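Local coordinates for protein lectin (Trichosanthes anguina, PDB 4HR6) that binds galactose-type sugars through its beta-trefoil lectin chain and is a three-chain, nontoxic homologue of type II ribosome-inactivating proteins, at the interface of chains A and B. Coordinates in Å, arbitrary orientation; residue numbers count along the deposited sequence, not the author numbering. Chains: chain A, Lectin; chain B, Lectin.

Contact 1: the interface of chains A and B. Residues chain A 122, 125-126, 129, 176; chain B 143, 147, 149, 164, 263.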
loop_
_atom_site.group_PDB
_atom_site.type_symbol
_atom_site.label_atom_id
_atom_site.label_comp_id
_atom_site.label_asym_id
_atom_site.label_seq_id
_atom_site.Cartn_x
_atom_site.Cartn_y
_atom_site.Cartn_z
ATOM N N PHE A 122 1.807 6.857 -2.533
ATOM C CA PHE A 122 1.514 7.167 -3.932
ATOM C C PHE A 122 1.354 8.670 -4.183
ATOM O O PHE A 122 1.792 9.196 -5.224
ATOM C CB PHE A 122 0.258 6.424 -4.384
ATOM C CG PHE A 122 -0.081 6.641 -5.815
ATOM C CD1 PHE A 122 0.639 6.001 -6.808
ATOM C CD2 PHE A 122 -1.098 7.497 -6.180
ATOM C CE1 PHE A 122 0.339 6.206 -8.148
ATOM C CE2 PHE A 122 -1.402 7.713 -7.514
ATOM C CZ PHE A 122 -0.686 7.055 -8.502
ATOM N N GLN A 125 4.771 10.459 -3.642
ATOM C CA GLN A 125 5.628 10.254 -4.804
ATOM C C GLN A 125 5.171 11.091 -5.988
ATOM O O GLN A 125 5.991 11.663 -6.681
ATOM C CB GLN A 125 5.729 8.768 -5.197
ATOM C CG GLN A 125 6.800 8.479 -6.262
ATOM C CD GLN A 125 8.194 8.909 -5.828
ATOM O OE1 GLN A 125 8.693 8.460 -4.816
ATOM N NE2 GLN A 125 8.809 9.805 -6.583
ATOM N N SER A 126 3.868 11.184 -6.218
ATOM C CA SER A 126 3.378 12.068 -7.254
ATOM C C SER A 126 3.830 13.506 -7.020
ATOM O O SER A 126 4.317 14.170 -7.948
ATOM C CB SER A 126 1.866 12.008 -7.356
ATOM O OG SER A 126 1.445 10.684 -7.589
ATOM N N TYR A 129 7.720 14.143 -7.651
ATOM C CA TYR A 129 8.019 14.341 -9.062
ATOM C C TYR A 129 7.824 15.778 -9.529
ATOM O O TYR A 129 8.571 16.233 -10.409
ATOM C CB TYR A 129 7.156 13.446 -9.947
ATOM C CG TYR A 129 7.630 12.008 -10.088
ATOM C CD1 TYR A 129 8.976 11.696 -10.326
ATOM C CD2 TYR A 129 6.712 10.959 -10.040
ATOM C CE1 TYR A 129 9.388 10.374 -10.475
ATOM C CE2 TYR A 129 7.111 9.642 -10.192
ATOM C CZ TYR A 129 8.448 9.350 -10.404
ATOM O OH TYR A 129 8.809 8.025 -10.547
ATOM N N SER A 176 -3.535 4.470 -12.408
ATOM C CA SER A 176 -3.221 5.624 -13.255
ATOM C C SER A 176 -3.805 5.553 -14.673
ATOM O O SER A 176 -3.862 6.568 -15.358
ATOM C CB SER A 176 -1.706 5.847 -13.337
ATOM O OG SER A 176 -1.122 5.863 -12.054
ATOM N N VAL B 143 9.827 2.732 -8.075
ATOM C CA VAL B 143 10.593 3.956 -7.915
ATOM C C VAL B 143 11.467 3.828 -6.686
ATOM O O VAL B 143 11.006 3.428 -5.642
ATOM C CB VAL B 143 9.660 5.185 -7.789
ATOM C CG1 VAL B 143 10.459 6.483 -7.732
ATOM C CG2 VAL B 143 8.686 5.232 -8.957
ATOM N N ASP B 147 14.205 9.408 -6.872
ATOM C CA ASP B 147 13.066 9.300 -7.789
ATOM C C ASP B 147 13.380 8.660 -9.126
ATOM O O ASP B 147 12.773 9.001 -10.152
ATOM C CB ASP B 147 12.447 10.672 -8.004
ATOM C CG ASP B 147 12.147 11.344 -6.716
ATOM O OD1 ASP B 147 11.283 10.810 -5.990
ATOM O OD2 ASP B 147 12.800 12.356 -6.417
ATOM N N CYS B 149 13.669 5.137 -11.595
ATOM C CA CYS B 149 12.828 3.976 -11.891
ATOM C C CYS B 149 13.659 2.729 -12.242
ATOM O O CYS B 149 14.635 2.827 -12.996
ATOM C CB CYS B 149 11.934 4.283 -13.091
ATOM S SG CYS B 149 10.462 5.309 -12.795
ATOM N N CYS B 164 13.173 7.998 -14.742
ATOM C CA CYS B 164 11.825 7.620 -15.138
ATOM C C CYS B 164 11.401 8.327 -16.398
ATOM O O CYS B 164 11.641 9.520 -16.546
ATOM C CB CYS B 164 10.819 7.959 -14.034
ATOM S SG CYS B 164 11.196 7.156 -12.479
ATOM N N PHE B 263 4.524 2.707 -8.330
ATOM C CA PHE B 263 3.795 3.764 -8.990
ATOM C C PHE B 263 2.875 3.149 -10.037
ATOM O O PHE B 263 3.237 2.940 -11.192
ATOM C CB PHE B 263 4.741 4.832 -9.553
ATOM C CG PHE B 263 4.079 6.159 -9.803
ATOM C CD1 PHE B 263 4.126 7.166 -8.849
ATOM C CD2 PHE B 263 3.388 6.395 -10.980
ATOM C CE1 PHE B 263 3.514 8.391 -9.071
ATOM C CE2 PHE B 263 2.761 7.622 -11.208
ATOM C CZ PHE B 263 2.826 8.623 -10.253
#

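Contact 2: the interface of chains A and B. Residues chain A 125, 128-129, 132; chain B 146-147, 163.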
loop_
_atom_site.group_PDB
_atom_site.type_symbol
_atom_site.label_atom_id
_atom_site.label_comp_id
_atom_site.label_asym_id
_atom_site.label_seq_id
_atom_site.Cartn_x
_atom_site.Cartn_y
_atom_site.Cartn_z
ATOM N N GLN A 125 4.771 10.459 -3.642
ATOM C CA GLN A 125 5.628 10.254 -4.804
ATOM C C GLN A 125 5.171 11.091 -5.988
ATOM O O GLN A 125 5.991 11.663 -6.681
ATOM C CB GLN A 125 5.729 8.768 -5.197
ATOM C CG GLN A 125 6.800 8.479 -6.262
ATOM C CD GLN A 125 8.194 8.909 -5.828
ATOM O OE1 GLN A 125 8.693 8.460 -4.816
ATOM N NE2 GLN A 125 8.809 9.805 -6.583
ATOM N N ALA A 128 6.434 14.566 -5.144
ATOM C CA ALA A 128 7.891 14.639 -5.261
ATOM C C ALA A 128 8.341 14.845 -6.711
ATOM O O ALA A 128 9.213 15.653 -6.971
ATOM C CB ALA A 128 8.544 13.403 -4.679
ATOM N N TYR A 129 7.720 14.143 -7.651
ATOM C CA TYR A 129 8.019 14.341 -9.062
ATOM C C TYR A 129 7.824 15.778 -9.529
ATOM O O TYR A 129 8.571 16.233 -10.409
ATOM C CB TYR A 129 7.156 13.446 -9.947
ATOM C CG TYR A 129 7.630 12.008 -10.088
ATOM C CD1 TYR A 129 8.976 11.696 -10.326
ATOM C CD2 TYR A 129 6.712 10.959 -10.040
ATOM C CE1 TYR A 129 9.388 10.374 -10.475
ATOM C CE2 TYR A 129 7.111 9.642 -10.192
ATOM C CZ TYR A 129 8.448 9.350 -10.404
ATOM O OH TYR A 129 8.809 8.025 -10.547
ATOM N N LYS A 132 10.769 17.648 -8.673
ATOM C CA LYS A 132 11.944 17.264 -9.475
ATOM C C LYS A 132 11.932 17.911 -10.858
ATOM O O LYS A 132 12.860 18.628 -11.217
ATOM C CB LYS A 132 12.048 15.747 -9.628
ATOM C CG LYS A 132 13.430 15.290 -10.064
ATOM C CD LYS A 132 13.455 13.817 -10.434
ATOM C CE LYS A 132 14.872 13.254 -10.399
ATOM N NZ LYS A 132 15.486 13.353 -9.037
ATOM N N ASP B 146 16.223 8.971 -5.201
ATOM C CA ASP B 146 16.433 10.033 -6.171
ATOM C C ASP B 146 15.332 10.023 -7.211
ATOM O O ASP B 146 15.491 10.575 -8.298
ATOM C CB ASP B 146 17.823 9.889 -6.832
ATOM C CG ASP B 146 18.507 11.230 -7.074
ATOM O OD1 ASP B 146 18.129 12.231 -6.421
ATOM O OD2 ASP B 146 19.439 11.282 -7.908
ATOM N N ASP B 147 14.205 9.408 -6.872
ATOM C CA ASP B 147 13.066 9.300 -7.789
ATOM C C ASP B 147 13.380 8.660 -9.126
ATOM O O ASP B 147 12.773 9.001 -10.152
ATOM C CB ASP B 147 12.447 10.672 -8.004
ATOM C CG ASP B 147 12.147 11.344 -6.716
ATOM O OD1 ASP B 147 11.283 10.810 -5.990
ATOM O OD2 ASP B 147 12.800 12.356 -6.417
ATOM N N GLU B 163 16.511 7.115 -15.136
ATOM C CA GLU B 163 15.573 8.201 -14.988
ATOM C C GLU B 163 14.226 7.727 -15.506
ATOM O O GLU B 163 14.143 7.145 -16.590
ATOM C CB GLU B 163 16.028 9.427 -15.791
ATOM C CG GLU B 163 15.598 10.761 -15.198
ATOM C CD GLU B 163 16.436 11.177 -13.995
ATOM O OE1 GLU B 163 15.848 11.569 -12.964
ATOM O OE2 GLU B 163 17.682 11.113 -14.075
#

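Contact 1: the interface of chains A and B
Helix 121-132 of chain A, with the loop at A:Ser176 at its margin, packs on chain B where strand 261-263, the end of strand 138-143, the 3-10 turn 145-147 and the disulfide of strand 148-153 come together. Chain B is the ricin-type beta-trefoil lectin, chain A a piece of the ribosome-inactivating-protein homologue. B:Phe263, one residue from the end of its chain, wedges its ring between side chains of the helix. A:Phe122 lays its CE1 over the centre of one face, 4.0 Å from CE1 of B:Phe263; the side chains cross at about a right angle, although the ring planes are only about 35° apart. The opposite face takes A:Tyr129 edge-on, its CE2 toward the rim. At the tip of B:Phe263 stands the hydroxyl of A:Ser126, whose OG gives its hydrogen to the carbonyl O of A:Phe122 (2.8 Å); this small residue satisfies its own polar atom while bordering an aromatic ring. A:Gln125 suits the seam between greasy and polar surface. Its CG lies 3.9 Å from CD1 of B:Phe263, and its amide, swung round by the bend at chi2 (58°), sets NE2 over the centre of the A:Tyr129 ring. From there NE2 donates to carboxylate OD1 of B:Asp147 at 2.7 Å, almost straight at the hydrogen (175°), in the amide plane but on the anti side of the carboxylate and tilted from its plane. A:Tyr129, long and flat, slides past B:Asp147 with CE1 3.9 Å from its CB, and points its phenol OH at B:Val143, tip to tip. The same OH lies 3.2 Å from SG of B:Cys164, which the disulfide to B:Cys149 holds in place. Aromatic packing about B:Phe263, with a polar bond at its border, thus fastens the C-terminal end of the lectin chain to its partner within the multichain protein.

Contact 2: the interface of chains A and B
The last turns of helix 121-132 of chain A meet the 3-10 turn 145-147 of chain B and the end of its strand 158-163. These chain B segments belong to the second ricin-type beta-trefoil domain, and the helix to the ribosome-inactivating-protein homologue. A:Lys132, the final residue of the helix, reaches over the turn with CG anti to its backbone N (chi1 -162°). Its chain runs extended as far as CE and then bends at chi4 (61°), which turns the ammonium toward the main chain of the turn. NZ donates to the carbonyl O of B:Asp146 at 2.9 Å, approaching from above the carbonyl plane. Two carboxylates flank the same nitrogen in longer salt bridges: OD1 of B:Asp146 at 3.9 Å and OD2 of B:Asp147 at an equal distance. B:Asp147 therefore uses its two oxygens on different partners, OD2 for the lysine and OD1 for the amide of A:Gln125. The aliphatic part of A:Lys132 slides past B:Asp147 in the opposite sense, CD of A:Lys132 4.1 Å from CB of B:Asp147. B:Glu163 comes tip to tip with the lysine, but OE1 of B:Glu163 stands 4.3 Å from NZ of A:Lys132, a separation better suited to electrostatic attraction than to a direct bond. A long, flexible cation fits a place ringed by acids, whose combined charge would be expected to favour the ammonium form. One turn back along the helix, the small side chain of A:Ala128 merely borders B:Asp147, its CB 4.0 Å from OD1 of B:Asp147.

The C-alpha centres of contact 1 and contact 2 lie about 6 Å apart, and the two are neighbouring stretches of one surface between chains A and B. They share A:Gln125, A:Tyr129 and B:Asp147, and both draw on helix 121-132 and the 3-10 turn 145-147. Along the helix the character changes from aromatic packing in contact 1 to charge pairing in contact 2, so one element presents a hydrophobic part and an electrostatic part to the second trefoil domain. Such a division could fix both the position and the register of the helix against the lectin chain in the assembled protein.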